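Peptidase, zinc-dependent (Methanocorpusculum labreanum, PDB 3LMC) is probably a zinc-dependent metallopeptidase of the M54 family, holding one zinc ion and, at a separate site, an iron ion. Local coordinates at residues G2-W7 with L87-L92; S24-M29 with K181-K186; I91-P96 with V117-P122. One frame throughout, in Å; residues are numbered along the deposited sequence.

Contact 1: residues G2-W7 with L87-L92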
ATOM      1  N   GLY A   2     -13.302   0.431  -6.353  1.00 16.12           N
ATOM      2  CA  GLY A   2     -13.218   0.702  -4.932  1.00 18.76           C
ATOM      3  C   GLY A   2     -11.769   0.570  -4.497  1.00 20.07           C
ATOM      4  O   GLY A   2     -10.945   0.017  -5.229  1.00 23.02           O
ATOM      5  N   ILE A   3     -11.458   1.075  -3.310  1.00 18.50           N
ATOM      6  CA  ILE A   3     -10.104   0.968  -2.772  1.00 16.73           C
ATOM      7  C   ILE A   3     -10.174   0.297  -1.416  1.00 19.42           C
ATOM      8  O   ILE A   3     -10.895   0.761  -0.528  1.00 19.77           O
ATOM      9  CB  ILE A   3      -9.429   2.341  -2.634  1.00 20.21           C
ATOM     10  CG1 ILE A   3      -9.318   3.017  -4.002  1.00 23.93           C
ATOM     11  CG2 ILE A   3      -8.029   2.200  -2.043  1.00 14.79           C
ATOM     12  CD1 ILE A   3      -8.820   4.425  -3.902  1.00 24.65           C
ATOM     13  N   HIS A   4      -9.430  -0.797  -1.272  1.00 17.26           N
ATOM     14  CA  HIS A   4      -9.482  -1.634  -0.080  1.00 18.00           C
ATOM     15  C   HIS A   4      -8.126  -1.666   0.619  1.00 18.76           C
ATOM     16  O   HIS A   4      -7.122  -2.060   0.025  1.00 24.89           O
ATOM     17  CB  HIS A   4      -9.908  -3.058  -0.454  1.00 21.84           C
ATOM     18  CG  HIS A   4     -11.158  -3.121  -1.280  1.00 25.05           C
ATOM     19  ND1 HIS A   4     -12.388  -3.452  -0.750  1.00 20.00           N
ATOM     20  CD2 HIS A   4     -11.366  -2.913  -2.603  1.00 28.99           C
ATOM     21  CE1 HIS A   4     -13.300  -3.432  -1.705  1.00 20.68           C
ATOM     22  NE2 HIS A   4     -12.706  -3.111  -2.841  1.00 24.20           N
ATOM     23  N   LEU A   5      -8.099  -1.231   1.874  1.00 15.38           N
ATOM     24  CA  LEU A   5      -6.881  -1.288   2.678  1.00 13.63           C
ATOM     25  C   LEU A   5      -6.896  -2.635   3.390  1.00 20.40           C
ATOM     26  O   LEU A   5      -7.684  -2.836   4.323  1.00 15.82           O
ATOM     27  CB  LEU A   5      -6.861  -0.159   3.719  1.00  9.86           C
ATOM     28  CG  LEU A   5      -5.630  -0.116   4.625  1.00 19.09           C
ATOM     29  CD1 LEU A   5      -4.394   0.209   3.812  1.00 14.73           C
ATOM     30  CD2 LEU A   5      -5.798   0.910   5.767  1.00 20.90           C
ATOM     31  N   PHE A   6      -6.062  -3.567   2.930  1.00 16.25           N
ATOM     32  CA  PHE A   6      -5.943  -4.843   3.602  1.00 11.71           C
ATOM     33  C   PHE A   6      -4.845  -4.745   4.654  1.00 12.01           C
ATOM     34  O   PHE A   6      -3.650  -4.900   4.347  1.00 15.92           O
ATOM     35  CB  PHE A   6      -5.637  -6.005   2.635  1.00 17.64           C
ATOM     36  CG  PHE A   6      -5.711  -7.368   3.303  1.00 29.45           C
ATOM     37  CD1 PHE A   6      -6.358  -8.431   2.695  1.00 32.89           C
ATOM     38  CD2 PHE A   6      -5.173  -7.562   4.580  1.00 30.76           C
ATOM     39  CE1 PHE A   6      -6.445  -9.669   3.333  1.00 34.44           C
ATOM     40  CE2 PHE A   6      -5.257  -8.791   5.224  1.00 28.48           C
ATOM     41  CZ  PHE A   6      -5.894  -9.843   4.604  1.00 32.37           C
ATOM     42  N   TRP A   7      -5.271  -4.529   5.894  1.00 13.58           N
ATOM     43  CA  TRP A   7      -4.368  -4.285   7.021  1.00 14.96           C
ATOM     44  C   TRP A   7      -4.034  -5.599   7.759  1.00 15.37           C
ATOM     45  O   TRP A   7      -4.867  -6.127   8.497  1.00 16.87           O
ATOM     46  CB  TRP A   7      -5.025  -3.279   7.980  1.00 14.51           C
ATOM     47  CG  TRP A   7      -4.147  -2.856   9.140  1.00 17.48           C
ATOM     48  CD1 TRP A   7      -3.955  -3.522  10.319  1.00 16.89           C
ATOM     49  CD2 TRP A   7      -3.350  -1.670   9.212  1.00 12.65           C
ATOM     50  NE1 TRP A   7      -3.084  -2.817  11.122  1.00 17.03           N
ATOM     51  CE2 TRP A   7      -2.702  -1.672  10.458  1.00 15.12           C
ATOM     52  CE3 TRP A   7      -3.119  -0.605   8.335  1.00 21.65           C
ATOM     53  CZ2 TRP A   7      -1.834  -0.649  10.855  1.00 16.43           C
ATOM     54  CZ3 TRP A   7      -2.251   0.416   8.733  1.00 23.76           C
ATOM     55  CH2 TRP A   7      -1.623   0.381   9.979  1.00 16.37           C
ATOM     56  N   LEU A  87      -9.382  -4.272 -12.273  1.00 21.36           N
ATOM     57  CA  LEU A  87      -9.640  -2.908 -12.768  1.00 19.79           C
ATOM     58  C   LEU A  87     -10.415  -2.112 -11.715  1.00 20.39           C
ATOM     59  O   LEU A  87     -10.277  -0.892 -11.622  1.00 18.67           O
ATOM     60  CB  LEU A  87     -10.469  -2.908 -14.071  1.00 17.48           C
ATOM     61  CG  LEU A  87     -10.144  -3.826 -15.259  1.00 20.30           C
ATOM     62  CD1 LEU A  87     -11.066  -3.530 -16.466  1.00 21.39           C
ATOM     63  CD2 LEU A  87      -8.678  -3.679 -15.661  1.00 23.62           C
ATOM     64  N   HIS A  88     -11.225  -2.810 -10.921  1.00 14.30           N
ATOM     65  CA  HIS A  88     -12.233  -2.134 -10.106  1.00 20.00           C
ATOM     66  C   HIS A  88     -11.963  -2.129  -8.612  1.00 24.13           C
ATOM     67  O   HIS A  88     -12.310  -1.171  -7.921  1.00 26.13           O
ATOM     68  CB  HIS A  88     -13.614  -2.732 -10.380  1.00 22.17           C
ATOM     69  CG  HIS A  88     -14.105  -2.476 -11.766  1.00 24.51           C
ATOM     70  ND1 HIS A  88     -14.821  -1.349 -12.105  1.00 30.29           N
ATOM     71  CD2 HIS A  88     -13.973  -3.195 -12.906  1.00 27.45           C
ATOM     72  CE1 HIS A  88     -15.103  -1.381 -13.394  1.00 31.68           C
ATOM     73  NE2 HIS A  88     -14.602  -2.491 -13.902  1.00 31.14           N
ATOM     74  N   GLU A  89     -11.366  -3.200  -8.104  1.00 21.21           N
ATOM     75  CA  GLU A  89     -11.187  -3.324  -6.662  1.00 18.42           C
ATOM     76  C   GLU A  89      -9.702  -3.303  -6.315  1.00 13.56           C
ATOM     77  O   GLU A  89      -9.053  -4.341  -6.202  1.00 15.02           O
ATOM     78  CB  GLU A  89     -11.875  -4.591  -6.145  1.00 18.73           C
ATOM     79  CG  GLU A  89     -13.331  -4.711  -6.603  1.00 22.69           C
ATOM     80  CD  GLU A  89     -14.198  -3.525  -6.172  1.00 27.95           C
ATOM     81  OE1 GLU A  89     -13.989  -2.993  -5.059  1.00 26.27           O
ATOM     82  OE2 GLU A  89     -15.098  -3.126  -6.944  1.00 26.00           O
ATOM     83  N   LYS A  90      -9.167  -2.096  -6.187  1.00 12.26           N
ATOM     84  CA  LYS A  90      -7.752  -1.915  -5.929  1.00 14.77           C
ATOM     85  C   LYS A  90      -7.496  -2.317  -4.494  1.00 20.03           C
ATOM     86  O   LYS A  90      -8.288  -1.994  -3.613  1.00 22.05           O
ATOM     87  CB  LYS A  90      -7.372  -0.451  -6.113  1.00 14.46           C
ATOM     88  CG  LYS A  90      -7.755   0.138  -7.473  1.00 15.91           C
ATOM     89  CD  LYS A  90      -7.271  -0.715  -8.627  1.00 14.92           C
ATOM     90  CE  LYS A  90      -7.541   0.001  -9.991  1.00 16.72           C
ATOM     91  NZ  LYS A  90      -7.092  -0.857 -11.135  1.00 13.29           N
ATOM     92  N   ILE A  91      -6.397  -3.020  -4.251  1.00 21.19           N
ATOM     93  CA  ILE A  91      -6.029  -3.380  -2.886  1.00 17.99           C
ATOM     94  C   ILE A  91      -4.648  -2.868  -2.504  1.00 17.18           C
ATOM     95  O   ILE A  91      -3.690  -3.041  -3.253  1.00 17.89           O
ATOM     96  CB  ILE A  91      -6.053  -4.898  -2.703  1.00 17.06           C
ATOM     97  CG1 ILE A  91      -7.480  -5.416  -2.913  1.00 18.16           C
ATOM     98  CG2 ILE A  91      -5.465  -5.299  -1.338  1.00 15.84           C
ATOM     99  CD1 ILE A  91      -7.574  -6.934  -3.031  1.00 20.16           C
ATOM    100  N   LEU A  92      -4.561  -2.247  -1.331  1.00 18.08           N
ATOM    101  CA  LEU A  92      -3.279  -1.938  -0.704  1.00 15.37           C
ATOM    102  C   LEU A  92      -3.109  -2.850   0.511  1.00 16.85           C
ATOM    103  O   LEU A  92      -3.871  -2.760   1.481  1.00 17.98           O
ATOM    104  CB  LEU A  92      -3.225  -0.470  -0.257  1.00 10.18           C
ATOM    105  CG  LEU A  92      -2.005  -0.066   0.599  1.00 13.36           C
ATOM    106  CD1 LEU A  92      -0.703  -0.359  -0.133  1.00  7.04           C
ATOM    107  CD2 LEU A  92      -2.042   1.411   1.057  1.00 12.93           C
TER
HETATM  108  O   HOH W   1     -16.167  -0.562  -7.016  1.00 30.25           O
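The imidazole of His4 meets its partners across the contact at its edge: OE1 of Glu89 lies in the ring plane off NE2, and the carbonyl O of Lys90 sits near that plane beside CD2. A ring outside the pair, that of Phe71, packs edge-to-face with the imidazole. The NE2-H to OE1 bond is short and nearly straight, 2.6 Å from His4 NE2 to Glu89 OE1 with 174° at the hydrogen, and uses the anti lone pair of the oxygen, with the carboxylate plane turned 65° from the ring. The chain of Glu89 is bent at chi2, which brings CD back toward the imidazole. So close a carboxylate would probably favour a proton on both ring nitrogens. A water donates to Glu89 OE2, 2.8 Å from the water O, and accepts from Gly2 N.

The two backbones run as neighbouring parallel strands of the mixed five-stranded sheet, their short axes 26° apart. The ladder passes from Lys90 N to Gly2 O, from His4 N to Lys90 O (2.9 Å between His4 N and Lys90 O), from Leu92 N to His4 O and from Phe6 N to Leu92 O. His4 and Ile91 share one face of the sheet, where Phe6 CB also rests on Ile91 CG2 at 4.0 Å. On the face of Leu5 and Leu92 those two side chains lie side by side, CD1 of Leu5 being 3.8 Å from CD2 of Leu92; Ile151 of helix 136-154 touches Leu92, and Val19 and Leu23 of helix 16-27 touch Leu5. Lys90 points its CB to this face too, but its ammonium runs back to the end of helix 78-88, bonding to His86 O and weakly to Leu87 O.

Contact 2: residues S24-M29 with K181-K186. With FE (Fe (III) ion), chain B.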
ATOM      1  N   SER A  24      -8.002   8.011   2.739  1.00 18.85           N
ATOM      2  CA  SER A  24      -9.209   8.452   2.046  1.00 18.77           C
ATOM      3  C   SER A  24      -9.214   9.970   1.807  1.00 19.62           C
ATOM      4  O   SER A  24      -9.641  10.423   0.754  1.00 21.44           O
ATOM      5  CB  SER A  24     -10.455   8.041   2.820  1.00 26.87           C
ATOM      6  OG  SER A  24     -11.599   8.653   2.257  1.00 38.11           O
ATOM      7  N   ALA A  25      -8.743  10.751   2.780  1.00 22.12           N
ATOM      8  CA  ALA A  25      -8.739  12.209   2.640  1.00 21.70           C
ATOM      9  C   ALA A  25      -7.748  12.683   1.594  1.00 19.17           C
ATOM     10  O   ALA A  25      -8.071  13.526   0.778  1.00 21.78           O
ATOM     11  CB  ALA A  25      -8.463  12.895   3.972  1.00 17.19           C
ATOM     12  N   VAL A  26      -6.541  12.130   1.614  1.00 21.39           N
ATOM     13  CA  VAL A  26      -5.484  12.574   0.712  1.00 26.15           C
ATOM     14  C   VAL A  26      -5.755  12.141  -0.743  1.00 26.37           C
ATOM     15  O   VAL A  26      -5.449  12.876  -1.685  1.00 20.76           O
ATOM     16  CB  VAL A  26      -4.061  12.142   1.215  1.00 28.45           C
ATOM     17  CG1 VAL A  26      -3.868  10.627   1.139  1.00 19.93           C
ATOM     18  CG2 VAL A  26      -2.982  12.865   0.427  1.00 34.65           C
ATOM     19  N   LEU A  27      -6.357  10.964  -0.905  1.00 22.00           N
ATOM     20  CA  LEU A  27      -6.754  10.456  -2.216  1.00 20.45           C
ATOM     21  C   LEU A  27      -8.079  11.091  -2.683  1.00 26.18           C
ATOM     22  O   LEU A  27      -8.373  11.132  -3.884  1.00 23.79           O
ATOM     23  CB  LEU A  27      -6.898   8.933  -2.166  1.00 12.09           C
ATOM     24  CG  LEU A  27      -5.627   8.109  -1.929  1.00 19.11           C
ATOM     25  CD1 LEU A  27      -5.978   6.688  -1.494  1.00 21.71           C
ATOM     26  CD2 LEU A  27      -4.732   8.080  -3.163  1.00 17.06           C
ATOM     27  N   GLU A  28      -8.866  11.586  -1.728  1.00 22.87           N
ATOM     28  CA  GLU A  28     -10.190  12.124  -2.024  1.00 27.45           C
ATOM     29  C   GLU A  28     -11.050  11.024  -2.629  1.00 29.38           C
ATOM     30  O   GLU A  28     -11.726  11.244  -3.639  1.00 28.26           O
ATOM     31  CB  GLU A  28     -10.106  13.316  -2.990  1.00 28.83           C
ATOM     32  CG  GLU A  28      -9.752  14.635  -2.328  1.00 38.15           C
ATOM     33  CD  GLU A  28      -9.405  15.739  -3.334  1.00 45.86           C
ATOM     34  OE1 GLU A  28      -9.272  15.443  -4.539  1.00 52.27           O
ATOM     35  OE2 GLU A  28      -9.261  16.906  -2.918  1.00 45.69           O
HETATM   36  N   MSE A  29     -11.014   9.850  -1.998  1.00 24.52           N
HETATM   37  CA  MSE A  29     -11.724   8.657  -2.452  1.00 27.14           C
HETATM   38  C   MSE A  29     -12.049   7.777  -1.242  1.00 24.74           C
HETATM   39  O   MSE A  29     -11.257   7.691  -0.299  1.00 23.28           O
HETATM   40  CB  MSE A  29     -10.857   7.847  -3.430  1.00 33.24           C
HETATM   41  CG  MSE A  29     -10.355   8.616  -4.665  1.00 42.95           C
HETATM   42 SE   MSE A  29      -9.448   7.452  -6.000  1.00 70.86          SE
HETATM   43  CE  MSE A  29      -7.767   7.146  -5.085  1.00 35.22           C
ATOM     44  N   LYS A 181       1.423  15.384   3.133  1.00 17.75           N
ATOM     45  CA  LYS A 181       0.190  14.697   2.787  1.00 18.41           C
ATOM     46  C   LYS A 181      -0.483  15.549   1.723  1.00 20.70           C
ATOM     47  O   LYS A 181      -1.381  16.343   2.015  1.00 19.99           O
ATOM     48  CB  LYS A 181      -0.698  14.494   4.025  1.00 15.60           C
ATOM     49  CG  LYS A 181      -0.166  13.396   4.971  1.00 15.95           C
ATOM     50  CD  LYS A 181      -0.846  13.403   6.319  1.00 19.81           C
ATOM     51  CE  LYS A 181      -0.063  12.550   7.322  1.00 22.94           C
ATOM     52  NZ  LYS A 181      -0.488  12.794   8.736  1.00 23.80           N
ATOM     53  N   TYR A 182      -0.048  15.354   0.483  1.00 18.06           N
ATOM     54  CA  TYR A 182      -0.188  16.370  -0.553  1.00 22.90           C
ATOM     55  C   TYR A 182       0.062  15.767  -1.933  1.00 21.64           C
ATOM     56  O   TYR A 182       1.100  15.156  -2.170  1.00 18.30           O
ATOM     57  CB  TYR A 182       0.858  17.468  -0.280  1.00 24.68           C
ATOM     58  CG  TYR A 182       0.983  18.568  -1.311  1.00 30.11           C
ATOM     59  CD1 TYR A 182      -0.033  19.493  -1.491  1.00 35.10           C
ATOM     60  CD2 TYR A 182       2.144  18.716  -2.070  1.00 35.15           C
ATOM     61  CE1 TYR A 182       0.081  20.520  -2.414  1.00 36.92           C
ATOM     62  CE2 TYR A 182       2.270  19.747  -3.009  1.00 35.27           C
ATOM     63  CZ  TYR A 182       1.230  20.643  -3.171  1.00 38.07           C
ATOM     64  OH  TYR A 182       1.324  21.672  -4.084  1.00 42.07           O
ATOM     65  N   PHE A 183      -0.896  15.921  -2.836  1.00 21.88           N
ATOM     66  CA  PHE A 183      -0.640  15.684  -4.248  1.00 21.83           C
ATOM     67  C   PHE A 183      -0.483  17.041  -4.910  1.00 22.22           C
ATOM     68  O   PHE A 183      -1.395  17.867  -4.832  1.00 23.22           O
ATOM     69  CB  PHE A 183      -1.815  14.958  -4.894  1.00 25.62           C
ATOM     70  CG  PHE A 183      -1.870  13.489  -4.592  1.00 23.45           C
ATOM     71  CD1 PHE A 183      -1.101  12.604  -5.305  1.00 19.79           C
ATOM     72  CD2 PHE A 183      -2.713  12.995  -3.613  1.00 22.10           C
ATOM     73  CE1 PHE A 183      -1.149  11.266  -5.046  1.00 20.28           C
ATOM     74  CE2 PHE A 183      -2.762  11.647  -3.349  1.00 16.45           C
ATOM     75  CZ  PHE A 183      -1.982  10.780  -4.073  1.00 15.71           C
ATOM     76  N   CYS A 184       0.657  17.283  -5.558  1.00 19.54           N
ATOM     77  CA  CYS A 184       0.874  18.567  -6.230  1.00 23.14           C
ATOM     78  C   CYS A 184      -0.144  18.781  -7.353  1.00 26.07           C
ATOM     79  O   CYS A 184      -0.977  17.910  -7.626  1.00 28.17           O
ATOM     80  CB  CYS A 184       2.294  18.676  -6.781  1.00 28.66           C
ATOM     81  SG  CYS A 184       2.600  17.700  -8.269  1.00 28.01           S
ATOM     82  N   GLY A 185      -0.073  19.938  -8.001  1.00 29.19           N
ATOM     83  CA  GLY A 185      -1.048  20.299  -9.017  1.00 31.90           C
ATOM     84  C   GLY A 185      -1.035  19.342 -10.194  1.00 30.57           C
ATOM     85  O   GLY A 185      -2.082  18.840 -10.625  1.00 32.50           O
ATOM     86  N   LYS A 186       0.160  19.097 -10.719  1.00 25.65           N
ATOM     87  CA  LYS A 186       0.335  18.154 -11.814  1.00 29.24           C
ATOM     88  C   LYS A 186      -0.282  16.788 -11.468  1.00 30.22           C
ATOM     89  O   LYS A 186      -1.002  16.195 -12.273  1.00 31.72           O
ATOM     90  CB  LYS A 186       1.821  18.000 -12.134  1.00 32.54           C
ATOM     91  CG  LYS A 186       2.096  17.060 -13.298  1.00 39.34           C
ATOM     92  CD  LYS A 186       3.591  16.812 -13.480  1.00 42.66           C
ATOM     93  CE  LYS A 186       4.230  16.238 -12.228  1.00 41.59           C
ATOM     94  NZ  LYS A 186       3.605  14.942 -11.850  1.00 42.77           N
TER
HETATM   95 FE    FE B 211       3.320  15.520  -7.791  1.00 22.47          FE
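Phe183 meets the end of helix 16-27 with the rim of its ring: the carbonyl O of Val26 lies near the ring plane, 3.3 Å from Phe183 CD2 and only slightly farther from CE2. Val26 CG2, well out of the ring plane, is 4.0 Å from Phe183 CE2. At the tip of the ring, CD2 of Leu27 comes in obliquely, 4.0 Å from Phe183 CZ. Val26 CG2, anti to the backbone N, also rests against the peptide that joins Lys181 to Tyr182, 3.8 Å from the Tyr182 N. No hydrogen bond crosses between the two segments.

In the next shell, Ile166, Met167 and Leu191 pack on Phe183, while Ala148 and Ile151 of helix 136-154 touch Val26 and Leu27. The ammonium of Lys181 forms salt bridges with Asp141 and with Glu22 of helix 16-27. The helix itself closes with a Schellman motif, in which Glu28 has positive phi and the backbone N of Met29, a selenomethionine, bonds to Ser24 O at 3.1 Å; Ser24 OG reaches Met29 O from above the carbonyl plane.

Beyond Phe183 the chain enters the metal site. Cys184, the N-cap of helix 185-191, gives SG to the iron at 2.4 Å, and Cys160, Cys165 and Cys187 complete a four-cysteine site in which Cys184 and Cys187 form a CxxC pair.

Contact 3: residues I91-P96 with V117-P122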
ATOM      1  N   ILE A  91      -6.397  -3.020  -4.251  1.00 21.19           N
ATOM      2  CA  ILE A  91      -6.029  -3.380  -2.886  1.00 17.99           C
ATOM      3  C   ILE A  91      -4.648  -2.868  -2.504  1.00 17.18           C
ATOM      4  O   ILE A  91      -3.690  -3.041  -3.253  1.00 17.89           O
ATOM      5  CB  ILE A  91      -6.053  -4.898  -2.703  1.00 17.06           C
ATOM      6  CG1 ILE A  91      -7.480  -5.416  -2.913  1.00 18.16           C
ATOM      7  CG2 ILE A  91      -5.465  -5.299  -1.338  1.00 15.84           C
ATOM      8  CD1 ILE A  91      -7.574  -6.934  -3.031  1.00 20.16           C
ATOM      9  N   LEU A  92      -4.561  -2.247  -1.331  1.00 18.08           N
ATOM     10  CA  LEU A  92      -3.279  -1.938  -0.704  1.00 15.37           C
ATOM     11  C   LEU A  92      -3.109  -2.850   0.511  1.00 16.85           C
ATOM     12  O   LEU A  92      -3.871  -2.760   1.481  1.00 17.98           O
ATOM     13  CB  LEU A  92      -3.225  -0.470  -0.257  1.00 10.18           C
ATOM     14  CG  LEU A  92      -2.005  -0.066   0.599  1.00 13.36           C
ATOM     15  CD1 LEU A  92      -0.703  -0.359  -0.133  1.00  7.04           C
ATOM     16  CD2 LEU A  92      -2.042   1.411   1.057  1.00 12.93           C
ATOM     17  N   LEU A  93      -2.108  -3.727   0.456  1.00 17.73           N
ATOM     18  CA  LEU A  93      -1.774  -4.611   1.574  1.00 15.86           C
ATOM     19  C   LEU A  93      -0.760  -3.904   2.496  1.00 16.69           C
ATOM     20  O   LEU A  93       0.262  -3.385   2.038  1.00 19.18           O
ATOM     21  CB  LEU A  93      -1.166  -5.911   1.036  1.00 18.47           C
ATOM     22  CG  LEU A  93      -1.176  -7.238   1.808  1.00 24.12           C
ATOM     23  CD1 LEU A  93       0.154  -7.978   1.652  1.00 23.47           C
ATOM     24  CD2 LEU A  93      -1.549  -7.080   3.258  1.00 10.34           C
ATOM     25  N   VAL A  94      -1.056  -3.873   3.789  1.00 11.76           N
ATOM     26  CA  VAL A  94      -0.119  -3.341   4.789  1.00 12.22           C
ATOM     27  C   VAL A  94       0.418  -4.545   5.539  1.00 14.46           C
ATOM     28  O   VAL A  94      -0.331  -5.211   6.249  1.00 21.53           O
ATOM     29  CB  VAL A  94      -0.825  -2.398   5.765  1.00  7.10           C
ATOM     30  CG1 VAL A  94       0.120  -1.973   6.888  1.00 12.47           C
ATOM     31  CG2 VAL A  94      -1.352  -1.182   5.023  1.00 14.27           C
ATOM     32  N   THR A  95       1.703  -4.842   5.356  1.00 15.72           N
ATOM     33  CA  THR A  95       2.281  -6.097   5.833  1.00 12.86           C
ATOM     34  C   THR A  95       3.460  -5.857   6.777  1.00 11.92           C
ATOM     35  O   THR A  95       4.201  -4.887   6.613  1.00 18.84           O
ATOM     36  CB  THR A  95       2.793  -6.938   4.646  1.00 15.02           C
ATOM     37  OG1 THR A  95       3.459  -8.117   5.135  1.00 19.96           O
ATOM     38  CG2 THR A  95       3.789  -6.126   3.831  1.00 14.25           C
ATOM     39  N   PRO A  96       3.669  -6.751   7.752  1.00 11.53           N
ATOM     40  CA  PRO A  96       4.823  -6.527   8.644  1.00 14.88           C
ATOM     41  C   PRO A  96       6.159  -6.962   8.038  1.00 17.47           C
ATOM     42  O   PRO A  96       7.209  -6.653   8.619  1.00 19.63           O
ATOM     43  CB  PRO A  96       4.501  -7.414   9.851  1.00 18.34           C
ATOM     44  CG  PRO A  96       3.699  -8.563   9.230  1.00 18.00           C
ATOM     45  CD  PRO A  96       2.818  -7.866   8.212  1.00 11.79           C
ATOM     46  N   VAL A 117      -2.995  -4.039  -7.631  1.00 14.23           N
ATOM     47  CA  VAL A 117      -2.588  -4.408  -6.268  1.00 15.55           C
ATOM     48  C   VAL A 117      -1.313  -3.685  -5.869  1.00 16.39           C
ATOM     49  O   VAL A 117      -0.416  -3.504  -6.693  1.00 17.68           O
ATOM     50  CB  VAL A 117      -2.329  -5.922  -6.112  1.00 16.86           C
ATOM     51  CG1 VAL A 117      -3.652  -6.716  -6.165  1.00 14.11           C
ATOM     52  CG2 VAL A 117      -1.315  -6.412  -7.179  1.00 12.34           C
ATOM     53  N   ALA A 118      -1.231  -3.288  -4.603  1.00 13.02           N
ATOM     54  CA  ALA A 118      -0.055  -2.599  -4.094  1.00 12.29           C
ATOM     55  C   ALA A 118       0.235  -3.068  -2.676  1.00 16.41           C
ATOM     56  O   ALA A 118      -0.594  -3.736  -2.045  1.00 13.52           O
ATOM     57  CB  ALA A 118      -0.261  -1.086  -4.129  1.00 18.56           C
ATOM     58  N   ILE A 119       1.413  -2.719  -2.170  1.00 13.56           N
ATOM     59  CA  ILE A 119       1.821  -3.173  -0.848  1.00 16.62           C
ATOM     60  C   ILE A 119       2.676  -2.120  -0.158  1.00 15.29           C
ATOM     61  O   ILE A 119       3.457  -1.427  -0.816  1.00 18.48           O
ATOM     62  CB  ILE A 119       2.609  -4.518  -0.938  1.00 21.81           C
ATOM     63  CG1 ILE A 119       2.825  -5.137   0.445  1.00 15.31           C
ATOM     64  CG2 ILE A 119       3.947  -4.320  -1.629  1.00 23.84           C
ATOM     65  CD1 ILE A 119       3.332  -6.619   0.384  1.00 14.79           C
ATOM     66  N   VAL A 120       2.508  -1.980   1.157  1.00 11.99           N
ATOM     67  CA  VAL A 120       3.428  -1.172   1.953  1.00  9.74           C
ATOM     68  C   VAL A 120       3.839  -1.951   3.196  1.00 19.09           C
ATOM     69  O   VAL A 120       3.030  -2.687   3.777  1.00 16.89           O
ATOM     70  CB  VAL A 120       2.837   0.186   2.358  1.00 19.72           C
ATOM     71  CG1 VAL A 120       1.435   0.025   2.937  1.00 19.08           C
ATOM     72  CG2 VAL A 120       3.756   0.870   3.383  1.00 22.27           C
ATOM     73  N   SER A 121       5.103  -1.815   3.590  1.00 15.67           N
ATOM     74  CA  SER A 121       5.586  -2.506   4.772  1.00 15.17           C
ATOM     75  C   SER A 121       6.030  -1.498   5.820  1.00 16.76           C
ATOM     76  O   SER A 121       6.928  -0.692   5.566  1.00 16.51           O
ATOM     77  CB  SER A 121       6.772  -3.392   4.437  1.00 13.71           C
ATOM     78  OG  SER A 121       7.453  -3.714   5.642  1.00 15.13           O
ATOM     79  N   PRO A 122       5.395  -1.526   6.996  1.00 15.84           N
ATOM     80  CA  PRO A 122       5.844  -0.610   8.047  1.00 15.57           C
ATOM     81  C   PRO A 122       7.154  -1.058   8.696  1.00 20.20           C
ATOM     82  O   PRO A 122       7.622  -0.372   9.608  1.00 20.28           O
ATOM     83  CB  PRO A 122       4.708  -0.668   9.065  1.00 15.87           C
ATOM     84  CG  PRO A 122       3.510  -1.133   8.292  1.00 20.51           C
ATOM     85  CD  PRO A 122       4.085  -2.118   7.309  1.00 17.86           C
TER
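Leu92 fits its CD1 over the small side chain of Ala118 and against Val120, the next residue on that face of the strand: Leu92 CD1 is 4.1 Å from Ala118 CB and 3.8 Å from Val120 CG1. Next along this face, Val94 lies beside Val120 and points the same way, CG2 at 3.7 Å from Val120 CG1, while its other methyl, CG1, meets the ring of Pro122 at CG, the two groups crossing at about a right angle. An alanine in place of Leu92 would probably open a gap over Ala118 and leave Val120 CG1 with less to lean on.

The opposite face carries Leu93 and Ile119 side by side, with Leu93 CD1 3.7 Å from Ile119 CD1. Thr95 puts its methyl into the flank of Ile119, CG2 at 3.5 Å from Ile119 CD1; CG2 takes the position between backbone N and carbonyl carbon, and OG1 goes to Gly97 N instead. Val56 of helix 53-66 touches Ile119 on this side, whereas Glu150 and Leu154 of helix 136-154 touch Ala118 on the other.

Four backbone bonds join the two segments, the straightest from Leu93 N to Ala118 O (175° at the hydrogen). The pair lies within a mixed five-stranded sheet with helix 53-66 against one face and helix 136-154 against the other, an alpha/beta/alpha layering; helix 136-154 carries the zinc-binding HExxH motif.

Contacts 1 and 3 are successive steps across one sheet, sharing Ile91 and Leu92 of strand 90-94, with centres about 10 Å apart. Phe6 O lies 2.8 Å from Val94 N, a probable hydrogen bond, and Leu5 CD1 reaches Val94 CG2 at 3.6 Å. Contact 2 lies about 17 Å from contact 1 and about 19 Å from contact 3, centre to centre, and packs against contact 1 where Met29 meets Ile3. Helix 136-154, which bears His149 and His153, touches all three. The zinc ion is about 9 Å from the side chain of Ala118 and about 11 Å from those of Leu92 and Phe183, whereas contact 2 itself holds an iron ligand, Cys184.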